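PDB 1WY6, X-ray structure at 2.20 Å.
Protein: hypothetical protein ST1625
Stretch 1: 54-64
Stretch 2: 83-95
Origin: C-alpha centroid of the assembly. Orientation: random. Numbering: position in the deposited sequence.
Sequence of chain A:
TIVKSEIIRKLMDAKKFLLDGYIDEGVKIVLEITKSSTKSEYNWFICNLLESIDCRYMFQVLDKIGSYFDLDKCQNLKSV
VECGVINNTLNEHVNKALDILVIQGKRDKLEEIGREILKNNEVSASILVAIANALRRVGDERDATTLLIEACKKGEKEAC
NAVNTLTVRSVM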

# COMPACT_ATOMS: atom_id res chain seq x y z
N ASP A 54 -10.81 -4.92 3.98
CA ASP A 54 -10.41 -4.64 5.35
C ASP A 54 -8.90 -4.82 5.49
O ASP A 54 -8.32 -5.79 4.99
CB ASP A 54 -11.14 -5.60 6.30
CG ASP A 54 -10.97 -5.23 7.78
OD1 ASP A 54 -9.82 -5.15 8.26
OD2 ASP A 54 -12.00 -5.02 8.45
N CYS A 55 -8.26 -3.89 6.19
CA CYS A 55 -6.81 -3.96 6.40
C CYS A 55 -6.38 -5.25 7.10
O CYS A 55 -5.20 -5.63 7.05
CB CYS A 55 -6.33 -2.74 7.18
SG CYS A 55 -6.32 -1.22 6.16
N ARG A 56 -7.32 -5.91 7.76
CA ARG A 56 -7.02 -7.16 8.46
C ARG A 56 -6.68 -8.27 7.46
O ARG A 56 -6.00 -9.23 7.83
CB ARG A 56 -8.23 -7.65 9.26
CG ARG A 56 -8.65 -6.84 10.47
CD ARG A 56 -9.88 -7.50 11.09
NE ARG A 56 -9.62 -8.91 11.39
CZ ARG A 56 -10.55 -9.84 11.57
NH1 ARG A 56 -11.84 -9.54 11.48
NH2 ARG A 56 -10.19 -11.09 11.86
N TYR A 57 -7.14 -8.14 6.22
CA TYR A 57 -6.91 -9.17 5.20
C TYR A 57 -6.07 -8.77 3.99
O TYR A 57 -5.45 -9.63 3.35
CB TYR A 57 -8.26 -9.67 4.66
CG TYR A 57 -9.31 -9.99 5.69
CD1 TYR A 57 -9.01 -10.78 6.81
CD2 TYR A 57 -10.62 -9.53 5.55
CE1 TYR A 57 -9.99 -11.10 7.76
CE2 TYR A 57 -11.61 -9.85 6.48
CZ TYR A 57 -11.28 -10.63 7.59
OH TYR A 57 -12.24 -10.92 8.53
N MET A 58 -6.06 -7.49 3.67
CA MET A 58 -5.34 -6.99 2.50
C MET A 58 -4.00 -7.67 2.22
O MET A 58 -3.78 -8.18 1.13
CB MET A 58 -5.12 -5.48 2.61
CG MET A 58 -4.38 -4.90 1.41
SD MET A 58 -4.24 -3.10 1.42
CE MET A 58 -5.83 -2.65 0.77
N PHE A 59 -3.11 -7.69 3.20
CA PHE A 59 -1.80 -8.29 2.99
C PHE A 59 -1.81 -9.81 2.79
O PHE A 59 -0.98 -10.33 2.05
CB PHE A 59 -0.87 -7.87 4.12
CG PHE A 59 -0.71 -6.37 4.22
CD1 PHE A 59 -0.91 -5.71 5.43
CD2 PHE A 59 -0.42 -5.61 3.09
CE1 PHE A 59 -0.82 -4.31 5.51
CE2 PHE A 59 -0.34 -4.22 3.15
CZ PHE A 59 -0.54 -3.57 4.36
N GLN A 60 -2.73 -10.51 3.44
CA GLN A 60 -2.83 -11.97 3.27
C GLN A 60 -3.21 -12.24 1.81
O GLN A 60 -2.73 -13.19 1.18
CB GLN A 60 -3.93 -12.54 4.16
CG GLN A 60 -3.68 -12.42 5.66
CD GLN A 60 -4.92 -12.79 6.47
OE1 GLN A 60 -5.58 -13.80 6.20
NE2 GLN A 60 -5.24 -11.98 7.47
N VAL A 61 -4.11 -11.41 1.29
CA VAL A 61 -4.55 -11.55 -0.09
C VAL A 61 -3.40 -11.27 -1.04
O VAL A 61 -3.13 -12.07 -1.94
CB VAL A 61 -5.69 -10.57 -0.42
CG1 VAL A 61 -6.01 -10.65 -1.91
CG2 VAL A 61 -6.93 -10.91 0.41
N LEU A 62 -2.72 -10.14 -0.84
CA LEU A 62 -1.59 -9.77 -1.68
C LEU A 62 -0.47 -10.81 -1.69
O LEU A 62 0.14 -11.06 -2.73
CB LEU A 62 -1.03 -8.41 -1.25
CG LEU A 62 -1.88 -7.19 -1.60
CD1 LEU A 62 -1.22 -5.93 -1.07
CD2 LEU A 62 -2.06 -7.11 -3.11
N ASP A 63 -0.20 -11.40 -0.53
CA ASP A 63 0.83 -12.43 -0.41
C ASP A 63 0.50 -13.63 -1.30
O ASP A 63 1.38 -14.30 -1.83
CB ASP A 63 0.93 -12.92 1.03
CG ASP A 63 1.70 -11.97 1.93
OD1 ASP A 63 1.58 -12.13 3.16
OD2 ASP A 63 2.42 -11.09 1.43
N LYS A 64 -0.79 -13.91 -1.47
CA LYS A 64 -1.18 -15.06 -2.27
C LYS A 64 -1.37 -14.78 -3.74
O LYS A 64 -0.93 -15.57 -4.58
CB LYS A 64 -2.47 -15.66 -1.70
CG LYS A 64 -2.26 -16.52 -0.46
CD LYS A 64 -3.59 -16.94 0.14
CE LYS A 64 -3.43 -18.11 1.08
NZ LYS A 64 -2.29 -17.92 2.02
N CYS A 83 -3.27 0.78 4.86
CA CYS A 83 -3.31 -0.43 5.67
C CYS A 83 -1.98 -0.61 6.39
O CYS A 83 -1.91 -1.21 7.45
CB CYS A 83 -3.63 -1.65 4.81
SG CYS A 83 -5.41 -1.82 4.45
N GLY A 84 -0.91 -0.09 5.80
CA GLY A 84 0.38 -0.17 6.45
C GLY A 84 0.30 0.68 7.71
O GLY A 84 0.73 0.26 8.79
N VAL A 85 -0.26 1.88 7.58
CA VAL A 85 -0.39 2.79 8.71
C VAL A 85 -1.39 2.29 9.76
O VAL A 85 -1.11 2.34 10.95
CB VAL A 85 -0.81 4.21 8.25
CG1 VAL A 85 -1.03 5.13 9.46
CG2 VAL A 85 0.26 4.80 7.35
N ILE A 86 -2.55 1.81 9.32
CA ILE A 86 -3.56 1.31 10.26
C ILE A 86 -3.00 0.11 11.01
O ILE A 86 -3.16 -0.00 12.22
CB ILE A 86 -4.85 0.90 9.53
CG1 ILE A 86 -5.46 2.12 8.82
CG2 ILE A 86 -5.85 0.31 10.52
CD1 ILE A 86 -6.75 1.83 8.08
N ASN A 87 -2.35 -0.78 10.27
CA ASN A 87 -1.75 -1.97 10.87
C ASN A 87 -0.40 -1.60 11.48
O ASN A 87 0.31 -2.46 12.00
CB ASN A 87 -1.56 -3.04 9.79
CG ASN A 87 -2.88 -3.67 9.35
OD1 ASN A 87 -3.93 -3.04 9.37
ND2 ASN A 87 -2.82 -4.93 8.93
N ASN A 88 -0.05 -0.31 11.43
CA ASN A 88 1.22 0.17 11.95
C ASN A 88 2.32 -0.81 11.57
O ASN A 88 3.20 -1.12 12.37
CB ASN A 88 1.18 0.31 13.47
CG ASN A 88 2.36 1.09 14.01
OD1 ASN A 88 2.64 2.21 13.57
ND2 ASN A 88 3.06 0.51 14.98
N THR A 89 2.26 -1.29 10.34
CA THR A 89 3.24 -2.25 9.87
C THR A 89 3.74 -1.90 8.48
O THR A 89 2.98 -1.53 7.59
CB THR A 89 2.64 -3.68 9.84
OG1 THR A 89 3.69 -4.63 9.59
CG2 THR A 89 1.57 -3.80 8.75
N LEU A 90 5.05 -2.02 8.30
CA LEU A 90 5.69 -1.75 7.03
C LEU A 90 6.03 -3.12 6.45
O LEU A 90 6.44 -4.02 7.18
CB LEU A 90 6.97 -0.94 7.26
CG LEU A 90 7.78 -0.48 6.06
CD1 LEU A 90 6.91 0.35 5.14
CD2 LEU A 90 8.98 0.33 6.53
N ASN A 91 5.82 -3.30 5.15
CA ASN A 91 6.11 -4.56 4.49
C ASN A 91 6.38 -4.30 3.01
O ASN A 91 6.24 -3.17 2.54
CB ASN A 91 4.94 -5.53 4.64
CG ASN A 91 3.67 -5.00 4.02
OD1 ASN A 91 3.68 -4.55 2.88
ND2 ASN A 91 2.57 -5.05 4.76
N GLU A 92 6.75 -5.34 2.27
CA GLU A 92 7.06 -5.19 0.85
C GLU A 92 5.92 -4.61 0.03
O GLU A 92 6.17 -3.89 -0.94
CB GLU A 92 7.50 -6.53 0.25
CG GLU A 92 6.39 -7.56 0.20
CD GLU A 92 6.82 -8.85 -0.47
OE1 GLU A 92 5.99 -9.79 -0.52
OE2 GLU A 92 7.98 -8.93 -0.93
N HIS A 93 4.68 -4.93 0.39
CA HIS A 93 3.52 -4.42 -0.33
C HIS A 93 3.45 -2.91 -0.13
O HIS A 93 3.29 -2.17 -1.09
CB HIS A 93 2.22 -5.08 0.18
CG HIS A 93 2.22 -6.57 0.06
ND1 HIS A 93 2.58 -7.23 -1.09
CD2 HIS A 93 1.94 -7.54 0.97
CE1 HIS A 93 2.53 -8.53 -0.90
NE2 HIS A 93 2.14 -8.75 0.35
N VAL A 94 3.57 -2.47 1.12
CA VAL A 94 3.53 -1.05 1.41
C VAL A 94 4.64 -0.29 0.68
O VAL A 94 4.38 0.74 0.08
CB VAL A 94 3.69 -0.76 2.92
CG1 VAL A 94 3.73 0.75 3.16
CG2 VAL A 94 2.53 -1.39 3.70
N ASN A 95 5.86 -0.81 0.73
CA ASN A 95 6.98 -0.15 0.07
C ASN A 95 6.78 -0.06 -1.43
O ASN A 95 6.96 1.01 -2.02
CB ASN A 95 8.30 -0.86 0.39
CG ASN A 95 8.71 -0.72 1.85
OD1 ASN A 95 8.42 0.29 2.49
ND2 ASN A 95 9.39 -1.74 2.37

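A single helix, entered at Asp54, packs against a helix end, a loop and the start of the next helix in the second stretch. Asp54 caps its helix, OD1 accepting from Arg56 N at 2.7 Å. Next comes the covalent tie: Cys55 SG and Cys83 SG lie 2.0 Å apart in a disulfide with chi3 of -85°, near the preferred right angle, which holds the two CA atoms 5.0 Å apart. The carbonyl of Cys55 also accepts a hydrogen bond from the amide of Asn87, ND2 to O 3.1 Å. Met58, long and flexible, brings SD to 3.5 Å from Cys83 SG.

Phe59 is the knob, set among Cys83, Gly84, His93 and Val94. Its CZ lies 3.8 Å from Gly84 N, close to the ring plane, and 3.8 Å from Val94 CG2, while Asn91 ND2 sits over one face, 3.4 Å from CE2. Asn91 also caps its own helix, OD1 accepting from Val94 N. The rings of Phe59 and His93 meet rim to rim, their planes only 7° apart.

One turn on, Leu62 lays CB over the His93 face, 3.6 Å from the ring centroid, an apolar CH-pi contact. Asp63 engages that ring's edge: His93 NE2 donates to Asp63 OD2 at 2.6 Å, so the imidazole serves both apolar and polar neighbours.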